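Local atomic coordinates of acetamidase (Bacillus halodurans, PDB entry 2II1), a protein that probably hydrolyses carbon-nitrogen bonds other than peptide bonds in linear amides, and binds calcium ions. Residues Ser26-Phe32 with Val203-Val209; Gln87-Ala92 with Leu193-Ile199; Thr234-Ala239 with Leu280-Arg284; Gly68-Met74 with Lys211-Leu217. All blocks are in the same frame, centred on the assembly; numbering follows the deposited sequence. Where two conformers were deposited one is given.

Contact 1 of 4, residues Ser26-Phe32 with Val203-Val209; sequences SGDTVIF and VTLKVNV
Neighbouring strands of a sheet can be far apart in sequence, as Ser26-Phe32 and Val203-Val209 illustrate. They run antiparallel, with axes 145° apart and approaching to 4.5 Å. At the outset Ser26, with chi1 t, accepts at OG from Val209 N (2.9 Å). Gly27 adopts phi/psi 94/-5, where a CB would jam against Ser26 O, so glycine is called for; its N donates to Val207 O (2.6 Å), while Val207 N returns a bond to Asp28 O (3.0 Å), the pattern of a G1 beta bulge. Asp28 OD2 binds Gln25 N. Thr29 faces Lys206 as a non-hydrogen-bonded pair (CA-CA 4.3 Å), and its CG2 meets Thr204 CG2 at 3.7 Å. Val30 and Leu205 form a hydrogen-bonded pair, Val30 N to Leu205 O 2.7 Å and Leu205 N to Val30 O 2.9 Å. Ile31 pairs with Thr204 without such bonds (CA-CA 4.4 Å). Phe32 closes the register through Phe32 N to Val203 O and Val203 N to Phe32 O, both 2.7 Å. On the face of Val30, Phe32, Val203, Leu205 and Val207, Leu205 (chi1 p, chi2 p) sends CD1 to Val30 CB (3.7 Å) and CD2 to Phe32 CE1 (3.6 Å), and Val30 CG2 (chi1 t) meets Val207 CG1 at 3.6 Å. These apolar side chains pack on strands 60-67 and 176-184 of a second sheet, the layered interior characteristic of a beta sandwich.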
# COMPACT_ATOMS: atom_id res chain seq x y z
N SER A 26 -24.09 -22.26 11.95
CA SER A 26 -23.00 -22.29 11.00
C SER A 26 -23.53 -22.68 9.61
O SER A 26 -24.31 -23.63 9.48
CB SER A 26 -21.95 -23.32 11.43
OG SER A 26 -20.81 -23.25 10.58
N GLY A 27 -23.13 -21.91 8.60
CA GLY A 27 -23.47 -22.17 7.21
C GLY A 27 -24.69 -21.45 6.71
O GLY A 27 -25.01 -21.52 5.51
N ASP A 28 -25.39 -20.75 7.60
CA ASP A 28 -26.56 -19.99 7.19
C ASP A 28 -26.19 -18.78 6.35
O ASP A 28 -25.09 -18.20 6.51
CB ASP A 28 -27.39 -19.56 8.39
CG ASP A 28 -28.21 -20.70 8.98
OD1 ASP A 28 -28.18 -21.81 8.43
OD2 ASP A 28 -28.91 -20.48 10.00
N THR A 29 -27.08 -18.44 5.42
CA THR A 29 -27.04 -17.15 4.72
C THR A 29 -27.67 -16.09 5.61
O THR A 29 -28.78 -16.30 6.11
CB THR A 29 -27.80 -17.18 3.38
OG1 THR A 29 -27.17 -18.13 2.53
CG2 THR A 29 -27.76 -15.82 2.69
N VAL A 30 -26.96 -14.98 5.82
CA VAL A 30 -27.44 -13.87 6.65
C VAL A 30 -27.44 -12.57 5.86
O VAL A 30 -26.45 -12.25 5.22
CB VAL A 30 -26.60 -13.65 7.95
CG1 VAL A 30 -27.39 -12.77 8.90
CG2 VAL A 30 -26.26 -14.95 8.62
N ILE A 31 -28.53 -11.82 5.91
CA ILE A 31 -28.65 -10.54 5.18
C ILE A 31 -28.69 -9.38 6.18
O ILE A 31 -29.51 -9.40 7.10
CB ILE A 31 -29.91 -10.53 4.26
CG1 ILE A 31 -29.81 -11.62 3.20
CG2 ILE A 31 -30.10 -9.14 3.54
CD1 ILE A 31 -31.17 -12.05 2.68
N PHE A 32 -27.77 -8.41 6.03
CA PHE A 32 -27.66 -7.28 6.95
C PHE A 32 -28.07 -6.06 6.16
O PHE A 32 -27.42 -5.74 5.17
CB PHE A 32 -26.20 -7.06 7.42
CG PHE A 32 -25.69 -8.05 8.42
CD1 PHE A 32 -25.35 -9.33 8.05
CD2 PHE A 32 -25.49 -7.68 9.75
CE1 PHE A 32 -24.88 -10.24 8.98
CE2 PHE A 32 -24.99 -8.57 10.68
CZ PHE A 32 -24.69 -9.87 10.29
N VAL A 203 -26.16 -6.26 2.81
CA VAL A 203 -25.09 -7.22 2.61
C VAL A 203 -25.71 -8.59 2.75
O VAL A 203 -26.52 -8.80 3.65
CB VAL A 203 -23.93 -7.02 3.62
CG1 VAL A 203 -22.97 -8.18 3.56
CG2 VAL A 203 -23.20 -5.75 3.32
N THR A 204 -25.35 -9.48 1.82
CA THR A 204 -25.69 -10.89 1.90
C THR A 204 -24.40 -11.64 2.11
O THR A 204 -23.44 -11.48 1.36
CB THR A 204 -26.44 -11.36 0.63
OG1 THR A 204 -27.63 -10.59 0.49
CG2 THR A 204 -26.80 -12.85 0.70
N LEU A 205 -24.37 -12.46 3.17
CA LEU A 205 -23.19 -13.23 3.51
C LEU A 205 -23.58 -14.64 3.97
O LEU A 205 -24.71 -14.87 4.39
CB LEU A 205 -22.38 -12.48 4.58
CG LEU A 205 -23.04 -12.08 5.90
CD1 LEU A 205 -23.05 -13.22 6.90
CD2 LEU A 205 -22.32 -10.94 6.54
N LYS A 206 -22.63 -15.57 3.87
CA LYS A 206 -22.73 -16.87 4.53
C LYS A 206 -21.73 -16.92 5.70
O LYS A 206 -20.52 -16.57 5.55
CB LYS A 206 -22.44 -17.98 3.52
CG LYS A 206 -22.61 -19.40 4.06
CD LYS A 206 -22.52 -20.45 2.93
CE LYS A 206 -22.22 -21.86 3.49
NZ LYS A 206 -22.65 -22.95 2.57
N VAL A 207 -22.21 -17.33 6.87
CA VAL A 207 -21.37 -17.37 8.05
C VAL A 207 -21.05 -18.81 8.47
O VAL A 207 -21.97 -19.60 8.76
CB VAL A 207 -21.99 -16.53 9.22
CG1 VAL A 207 -23.43 -16.95 9.51
CG2 VAL A 207 -21.11 -16.63 10.46
N ASN A 208 -19.75 -19.16 8.49
CA ASN A 208 -19.30 -20.48 8.94
C ASN A 208 -18.49 -20.38 10.20
O ASN A 208 -17.77 -19.41 10.41
CB ASN A 208 -18.49 -21.21 7.87
CG ASN A 208 -19.24 -21.38 6.58
OD1 ASN A 208 -20.41 -21.74 6.57
ND2 ASN A 208 -18.57 -21.13 5.47
N VAL A 209 -18.64 -21.39 11.06
CA VAL A 209 -17.87 -21.47 12.30
C VAL A 209 -16.72 -22.41 12.01
O VAL A 209 -16.93 -23.50 11.45
CB VAL A 209 -18.70 -21.97 13.47
CG1 VAL A 209 -17.80 -22.25 14.69
CG2 VAL A 209 -19.76 -20.96 13.82

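Contact 2 of 4, residues Gln87-Ala92 with Leu193-Ile199; sequences QGVMTA and LICGVEI. With CA (calcium ion), chain F.
A metal ligand is often held by the backbone pairing around it, and Glu198 is a case in point. Gln87-Ala92 is an extended strand; Leu193-Ile199 runs against it, end-to-end directions 160° apart, mostly as loop with Ile194 at positive phi (134/-21). A single antiparallel bridge joins them: Val89 N donates to Glu198 O (2.9 Å) and Glu198 N to Val89 O (2.8 Å). Beside it Gly88 lies 3.9 Å (CA) from Val197 CG1, where a CB would clash. Further along, Thr91 N is satisfied by a thiol, Cys195 SG, at 3.5 Å, with Cys195 at chi1 p. Thr91 O is buried with no polar partner, whereas the backbones of Gly88, Met90 and Ala92 bond to strand 107-114. The selenomethionine Met90 (chi1 m, chi2 t) curls so that its CE lies 3.4 Å from Cys195 O and 4.0 Å from Leu193 CD2. Cys195 O accepts from Ser266 OG of the second subunit, whose Met263 also packs on Met90. Glu198, chi1 m and chi2 m, carries its carboxylate away from the strand. It chelates calcium through OE1 (2.0 Å) and OE2 (2.4 Å), and Glu198 OE2 also accepts from Gly196 N (3.0 Å). Asp182, His184 and water 1, whose O is 2.0 Å from the calcium, are the other ligands. The chemistry thus implies a bidentate carboxylate oriented by its own loop and fixed in position by the main-chain bridge to Val89.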
# COMPACT_ATOMS: atom_id res chain seq x y z
N GLN A 87 -27.68 6.92 -3.82
CA GLN A 87 -26.90 8.12 -3.61
C GLN A 87 -25.97 8.02 -2.41
O GLN A 87 -26.39 7.69 -1.30
CB GLN A 87 -27.82 9.34 -3.50
CG GLN A 87 -27.23 10.57 -2.87
CD GLN A 87 -28.28 11.65 -2.63
OE1 GLN A 87 -28.84 11.76 -1.54
NE2 GLN A 87 -28.57 12.43 -3.67
N GLY A 88 -24.69 8.29 -2.66
CA GLY A 88 -23.68 8.35 -1.63
C GLY A 88 -23.36 9.77 -1.17
O GLY A 88 -23.91 10.72 -1.70
N VAL A 89 -22.47 9.89 -0.20
CA VAL A 89 -22.13 11.17 0.45
C VAL A 89 -20.65 11.17 0.91
O VAL A 89 -20.12 10.15 1.42
CB VAL A 89 -23.07 11.50 1.67
CG1 VAL A 89 -22.72 12.84 2.30
CG2 VAL A 89 -24.54 11.50 1.28
N MSE A 90 -19.99 12.29 0.68
CA MSE A 90 -18.67 12.55 1.22
C MSE A 90 -18.64 13.90 1.92
O MSE A 90 -19.35 14.85 1.53
CB MSE A 90 -17.60 12.54 0.11
CG MSE A 90 -17.41 11.22 -0.61
SE MSE A 90 -15.82 11.21 -1.78
CE MSE A 90 -14.55 10.87 -0.42
N THR A 91 -17.80 13.95 2.95
CA THR A 91 -17.53 15.13 3.74
C THR A 91 -16.00 15.44 3.80
O THR A 91 -15.20 14.58 4.19
CB THR A 91 -18.10 14.98 5.19
OG1 THR A 91 -17.33 14.01 5.90
CG2 THR A 91 -19.55 14.55 5.17
N ALA A 92 -15.63 16.65 3.38
CA ALA A 92 -14.29 17.21 3.61
C ALA A 92 -14.36 18.19 4.79
O ALA A 92 -15.10 19.17 4.70
CB ALA A 92 -13.77 17.92 2.35
N LEU A 193 -9.07 11.30 2.81
CA LEU A 193 -9.85 12.48 3.18
C LEU A 193 -10.50 12.31 4.57
O LEU A 193 -10.60 13.29 5.31
CB LEU A 193 -10.91 12.80 2.11
CG LEU A 193 -11.80 14.04 2.26
CD1 LEU A 193 -10.97 15.26 2.16
CD2 LEU A 193 -12.89 14.09 1.22
N ILE A 194 -10.89 11.08 4.90
CA ILE A 194 -11.64 10.66 6.13
C ILE A 194 -12.80 9.71 5.78
O ILE A 194 -13.27 8.94 6.61
CB ILE A 194 -12.18 11.86 7.02
CG1 ILE A 194 -12.55 11.38 8.44
CG2 ILE A 194 -13.34 12.61 6.32
CD1 ILE A 194 -11.35 11.24 9.40
N CYS A 195 -13.25 9.72 4.54
CA CYS A 195 -14.40 8.90 4.21
C CYS A 195 -14.25 8.31 2.81
O CYS A 195 -13.42 8.77 2.00
CB CYS A 195 -15.64 9.79 4.30
SG CYS A 195 -15.65 11.22 3.19
N GLY A 196 -15.04 7.28 2.55
CA GLY A 196 -15.23 6.77 1.20
C GLY A 196 -16.46 7.46 0.68
O GLY A 196 -16.92 8.45 1.25
N VAL A 197 -17.02 6.97 -0.42
CA VAL A 197 -18.32 7.45 -0.82
C VAL A 197 -19.27 6.70 0.12
O VAL A 197 -19.49 5.52 -0.07
CB VAL A 197 -18.64 7.15 -2.30
CG1 VAL A 197 -20.03 7.67 -2.66
CG2 VAL A 197 -17.56 7.77 -3.20
N GLU A 198 -19.79 7.38 1.12
CA GLU A 198 -20.59 6.74 2.19
C GLU A 198 -22.01 6.48 1.71
O GLU A 198 -22.66 7.39 1.17
CB GLU A 198 -20.65 7.64 3.41
CG GLU A 198 -19.29 8.10 3.92
CD GLU A 198 -18.47 6.96 4.49
OE1 GLU A 198 -19.04 5.92 4.91
OE2 GLU A 198 -17.24 7.08 4.51
N ILE A 199 -22.50 5.26 1.94
CA ILE A 199 -23.80 4.83 1.42
C ILE A 199 -24.46 3.69 2.22
O ILE A 199 -23.78 2.88 2.80
CB ILE A 199 -23.66 4.41 -0.07
CG1 ILE A 199 -25.00 4.52 -0.81
CG2 ILE A 199 -23.00 3.03 -0.21
CD1 ILE A 199 -24.85 4.48 -2.29
CA CA F . -17.40 5.08 5.80
O HOH W 1 -15.58 5.37 6.50

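Contact 3 of 4, residues Thr234-Ala239 with Leu280-Arg284; sequences TLDAAA and LKTAR
Small residues let a helix lie close on a strand: the axes of helix 235-239 and strand 281-284 approach to 7.1 Å and cross at -33°, running roughly the same way. The contact is pure packing. Lys281 (chi1 m, chi2 m) starts it, its CA 5.5 Å from Leu235 CA and its CG 3.8 Å from Leu235 N; its NZ turns off to Asn278 O and Ile276 O. Lys281 O touches Ala238 CB at 3.6 Å. The first turn of the helix opens at the N-cap Thr234, whose OG1 accepts from Ala237 N (3.2 Å), while Ala238 N bonds Thr234 O (3.0 Å). Thr282 points its CB away, and its OG1 binds Ser231 and Gln275. Strand 281-288 lies antiparallel between strands 225-232 and 270-275, which helices 235-253 and 258-268 connect, so the unit resembles a split beta-alpha-beta arrangement with a doubled helical link. Ala283 then directs its CB into the helix, 3.7 Å from Ala239 N, 4.0 Å from Ala238 CB and 4.2 Å from CD1 of Leu235 (chi1 t, chi2 p). Leu235 also packs on Leu235 of the second subunit. Arg284 points away from the helix and makes salt bridges with Asp160 and Asp189.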
# COMPACT_ATOMS: atom_id res chain seq x y z
N THR A 234 0.07 3.68 15.04
CA THR A 234 0.82 4.23 13.92
C THR A 234 0.71 3.28 12.72
O THR A 234 0.52 2.06 12.86
CB THR A 234 2.30 4.45 14.31
OG1 THR A 234 2.92 3.18 14.56
CG2 THR A 234 2.41 5.33 15.56
N LEU A 235 0.79 3.85 11.53
CA LEU A 235 0.86 3.04 10.34
C LEU A 235 2.18 2.23 10.31
O LEU A 235 2.21 1.14 9.76
CB LEU A 235 0.69 3.89 9.09
CG LEU A 235 0.64 3.17 7.75
CD1 LEU A 235 -0.58 2.20 7.63
CD2 LEU A 235 0.62 4.25 6.64
N ASP A 236 3.24 2.76 10.89
CA ASP A 236 4.53 2.05 11.00
C ASP A 236 4.31 0.67 11.64
O ASP A 236 4.77 -0.37 11.12
CB ASP A 236 5.50 2.88 11.90
CG ASP A 236 6.34 3.91 11.13
OD1 ASP A 236 6.49 3.82 9.90
OD2 ASP A 236 6.94 4.79 11.78
N ALA A 237 3.56 0.68 12.74
CA ALA A 237 3.39 -0.47 13.62
C ALA A 237 2.33 -1.41 13.08
O ALA A 237 2.49 -2.62 13.16
CB ALA A 237 3.03 -0.01 15.04
N ALA A 238 1.29 -0.85 12.47
CA ALA A 238 0.29 -1.67 11.76
C ALA A 238 0.92 -2.46 10.63
O ALA A 238 0.67 -3.65 10.49
CB ALA A 238 -0.83 -0.81 11.26
N ALA A 239 1.79 -1.80 9.84
CA ALA A 239 2.57 -2.41 8.79
C ALA A 239 3.43 -3.55 9.30
O ALA A 239 3.38 -4.66 8.76
CB ALA A 239 3.47 -1.33 8.03
N LEU A 280 -7.21 4.08 15.12
CA LEU A 280 -6.09 3.22 14.82
C LEU A 280 -6.00 3.14 13.30
O LEU A 280 -7.00 3.27 12.59
CB LEU A 280 -6.18 1.85 15.55
CG LEU A 280 -6.14 1.82 17.09
CD1 LEU A 280 -5.87 0.42 17.63
CD2 LEU A 280 -5.09 2.75 17.59
N LYS A 281 -4.77 3.03 12.81
CA LYS A 281 -4.49 2.90 11.38
C LYS A 281 -4.47 1.38 11.02
O LYS A 281 -4.14 0.54 11.84
CB LYS A 281 -3.15 3.58 11.03
CG LYS A 281 -2.87 4.92 11.71
CD LYS A 281 -3.88 5.97 11.31
CE LYS A 281 -3.72 7.26 12.15
NZ LYS A 281 -4.99 8.08 12.10
N THR A 282 -4.81 1.04 9.78
CA THR A 282 -4.90 -0.37 9.39
C THR A 282 -4.07 -0.62 8.14
O THR A 282 -4.10 0.17 7.23
CB THR A 282 -6.34 -0.77 9.12
OG1 THR A 282 -7.12 -0.50 10.29
CG2 THR A 282 -6.44 -2.27 8.77
N ALA A 283 -3.36 -1.74 8.13
CA ALA A 283 -2.48 -2.18 7.05
C ALA A 283 -2.76 -3.64 6.79
O ALA A 283 -3.32 -4.33 7.67
CB ALA A 283 -1.02 -1.99 7.43
N ARG A 284 -2.42 -4.11 5.59
CA ARG A 284 -2.52 -5.56 5.27
C ARG A 284 -1.36 -6.07 4.46
O ARG A 284 -0.87 -5.38 3.56
CB ARG A 284 -3.85 -5.95 4.57
CG ARG A 284 -4.17 -5.26 3.28
CD ARG A 284 -5.69 -5.20 3.05
NE ARG A 284 -5.99 -4.80 1.67
CZ ARG A 284 -5.95 -3.55 1.21
NH1 ARG A 284 -5.63 -2.55 2.01
NH2 ARG A 284 -6.20 -3.28 -0.06

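Contact 4 of 4, residues Gly68-Met74 with Lys211-Leu217; sequences GARRGDM and KERMFPL
Selenomethionine Met74 (chi1 p, chi2 t) reaches over Lys211-Leu217, bringing SE to 3.8 Å from Phe215 CE1 and CB to 3.7 Å from Leu217 CD1. The SE lies 4.7 Å from the Phe215 ring centroid, 45° off its normal, an oblique Met-aromatic contact. Just before it, Asp73 meets Lys211 (CA-CA 4.6 Å), and its O receives Arg213 NH2 at 2.9 Å and Arg213 NE at 3.3 Å, a forked bond made by an arm extended to CD (chi1 t, chi2 t) that turns at chi3 m. Arg213 also makes a salt bridge with Glu172. A type II turn from Arg70 to Asp73 shapes the first loop: Asp73 N bonds Arg70 O (3.0 Å), and Gly72 sits at 99/-19, angles that call for glycine. Lys211 curls back (chi1 m, chi2 m) so that NZ donates to Gly68 O (2.6 Å) and forms a salt bridge to Asp73 OD2, modelled at a very short 2.5 Å with the oxygen's place less sure. The loop 68-74 leads from strand 60-67 into strand 74-84, and the loop 211-217 leads from strand 201-210 toward strand 219-221. Met74 and Leu217 both rest on Tyr168 of strand 166-170, and Phe215 packs edge-to-face on Phe249 of helix 235-253.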
# COMPACT_ATOMS: atom_id res chain seq x y z
N GLY A 68 -23.00 -22.46 18.06
CA GLY A 68 -21.88 -23.37 17.77
C GLY A 68 -20.51 -22.69 17.83
O GLY A 68 -19.48 -23.38 17.96
N ALA A 69 -20.51 -21.35 17.72
CA ALA A 69 -19.32 -20.52 17.81
C ALA A 69 -18.97 -20.35 19.27
O ALA A 69 -19.80 -19.91 20.06
CB ALA A 69 -19.55 -19.14 17.15
N ARG A 70 -17.73 -20.68 19.61
CA ARG A 70 -17.23 -20.69 20.97
C ARG A 70 -15.91 -19.94 21.04
O ARG A 70 -15.20 -19.85 20.06
CB ARG A 70 -17.03 -22.15 21.43
CG ARG A 70 -18.33 -22.98 21.46
CD ARG A 70 -19.27 -22.46 22.54
NE ARG A 70 -20.49 -23.24 22.65
CZ ARG A 70 -21.39 -23.10 23.62
NH1 ARG A 70 -21.18 -22.23 24.60
NH2 ARG A 70 -22.49 -23.87 23.63
N ARG A 71 -15.58 -19.39 22.20
CA ARG A 71 -14.26 -18.78 22.43
C ARG A 71 -13.14 -19.61 21.84
O ARG A 71 -13.04 -20.80 22.13
CB ARG A 71 -13.97 -18.64 23.93
CG ARG A 71 -14.66 -17.50 24.61
CD ARG A 71 -14.72 -17.66 26.13
NE ARG A 71 -15.04 -16.38 26.77
CZ ARG A 71 -16.27 -15.88 26.94
NH1 ARG A 71 -17.36 -16.54 26.54
NH2 ARG A 71 -16.41 -14.69 27.52
N GLY A 72 -12.28 -18.99 21.03
CA GLY A 72 -11.17 -19.68 20.35
C GLY A 72 -11.40 -20.08 18.89
O GLY A 72 -10.45 -20.34 18.16
N ASP A 73 -12.67 -20.14 18.47
CA ASP A 73 -13.05 -20.41 17.08
C ASP A 73 -12.78 -19.14 16.26
O ASP A 73 -12.38 -18.11 16.79
CB ASP A 73 -14.54 -20.80 16.95
CG ASP A 73 -14.90 -22.11 17.67
OD1 ASP A 73 -14.03 -22.75 18.29
OD2 ASP A 73 -16.09 -22.52 17.65
N MSE A 74 -12.98 -19.24 14.96
CA MSE A 74 -13.06 -18.08 14.10
C MSE A 74 -14.30 -18.16 13.24
O MSE A 74 -14.89 -19.25 13.07
CB MSE A 74 -11.78 -17.91 13.25
CG MSE A 74 -11.21 -19.12 12.57
SE MSE A 74 -9.87 -18.58 11.20
CE MSE A 74 -10.15 -20.07 9.93
N LYS A 211 -13.50 -24.24 13.89
CA LYS A 211 -13.13 -24.62 15.23
C LYS A 211 -11.65 -24.49 15.51
O LYS A 211 -11.25 -24.47 16.68
CB LYS A 211 -13.64 -26.04 15.52
CG LYS A 211 -15.15 -26.05 15.63
CD LYS A 211 -15.57 -25.60 17.03
CE LYS A 211 -17.01 -25.15 17.13
NZ LYS A 211 -17.25 -24.53 18.48
N GLU A 212 -10.83 -24.39 14.47
CA GLU A 212 -9.42 -24.12 14.69
C GLU A 212 -9.05 -22.80 14.06
O GLU A 212 -9.30 -22.56 12.88
CB GLU A 212 -8.52 -25.22 14.13
CG GLU A 212 -7.20 -25.35 14.93
CD GLU A 212 -6.00 -25.64 14.06
OE1 GLU A 212 -6.07 -26.58 13.23
OE2 GLU A 212 -4.97 -24.92 14.20
N ARG A 213 -8.44 -21.96 14.89
CA ARG A 213 -7.95 -20.68 14.46
C ARG A 213 -6.57 -20.81 13.84
O ARG A 213 -5.56 -20.74 14.52
CB ARG A 213 -7.92 -19.75 15.64
CG ARG A 213 -7.93 -18.35 15.23
CD ARG A 213 -7.92 -17.47 16.42
NE ARG A 213 -9.21 -17.44 17.08
CZ ARG A 213 -9.48 -16.70 18.16
NH1 ARG A 213 -8.54 -15.92 18.65
NH2 ARG A 213 -10.67 -16.74 18.72
N MSE A 214 -6.54 -20.96 12.52
CA MSE A 214 -5.33 -21.32 11.78
C MSE A 214 -4.33 -20.19 11.50
O MSE A 214 -3.14 -20.44 11.30
CB MSE A 214 -5.76 -21.92 10.44
CG MSE A 214 -4.76 -22.86 9.82
SE MSE A 214 -5.07 -22.94 7.91
CE MSE A 214 -7.10 -22.72 7.90
N PHE A 215 -4.81 -18.95 11.46
CA PHE A 215 -3.94 -17.79 11.24
C PHE A 215 -4.30 -16.61 12.15
O PHE A 215 -5.38 -16.60 12.77
CB PHE A 215 -3.92 -17.36 9.76
CG PHE A 215 -5.15 -17.74 8.99
CD1 PHE A 215 -6.35 -17.07 9.19
CD2 PHE A 215 -5.10 -18.73 8.04
CE1 PHE A 215 -7.48 -17.42 8.47
CE2 PHE A 215 -6.22 -19.09 7.33
CZ PHE A 215 -7.42 -18.43 7.54
N PRO A 216 -3.42 -15.60 12.22
CA PRO A 216 -3.73 -14.39 12.99
C PRO A 216 -4.83 -13.61 12.29
O PRO A 216 -4.91 -13.60 11.07
CB PRO A 216 -2.41 -13.61 12.98
CG PRO A 216 -1.38 -14.57 12.51
CD PRO A 216 -2.09 -15.49 11.59
N LEU A 217 -5.69 -12.99 13.09
CA LEU A 217 -6.92 -12.40 12.59
C LEU A 217 -6.87 -10.88 12.92
O LEU A 217 -6.19 -10.50 13.83
CB LEU A 217 -8.10 -13.07 13.30
CG LEU A 217 -8.28 -14.56 13.12
CD1 LEU A 217 -9.47 -15.13 13.93
CD2 LEU A 217 -8.52 -14.79 11.67

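From the N terminus, 26-32, 68-74 and 87-92 pass in turn before any of them finds its partner. Contact 2 closes first, at 193-199, and so lies within the wider loops of contacts 1 and 4. Contact 1 closes next, at 203-209, then contact 4 at 211-217; because their segments alternate, these two cross, and they touch where Val209 CG1 lies 3.4 Å from Asp73 OD2. Contact 3 follows in series. Contact 1 pairs two strands of the large sheet, contact 4 joins the loops before strand 74-84 and after strand 201-210, contact 2 links a small antiparallel sheet to a calcium site, and contact 3 seats a helix on the large sheet. Contacts 2 and 3 both meet the second subunit.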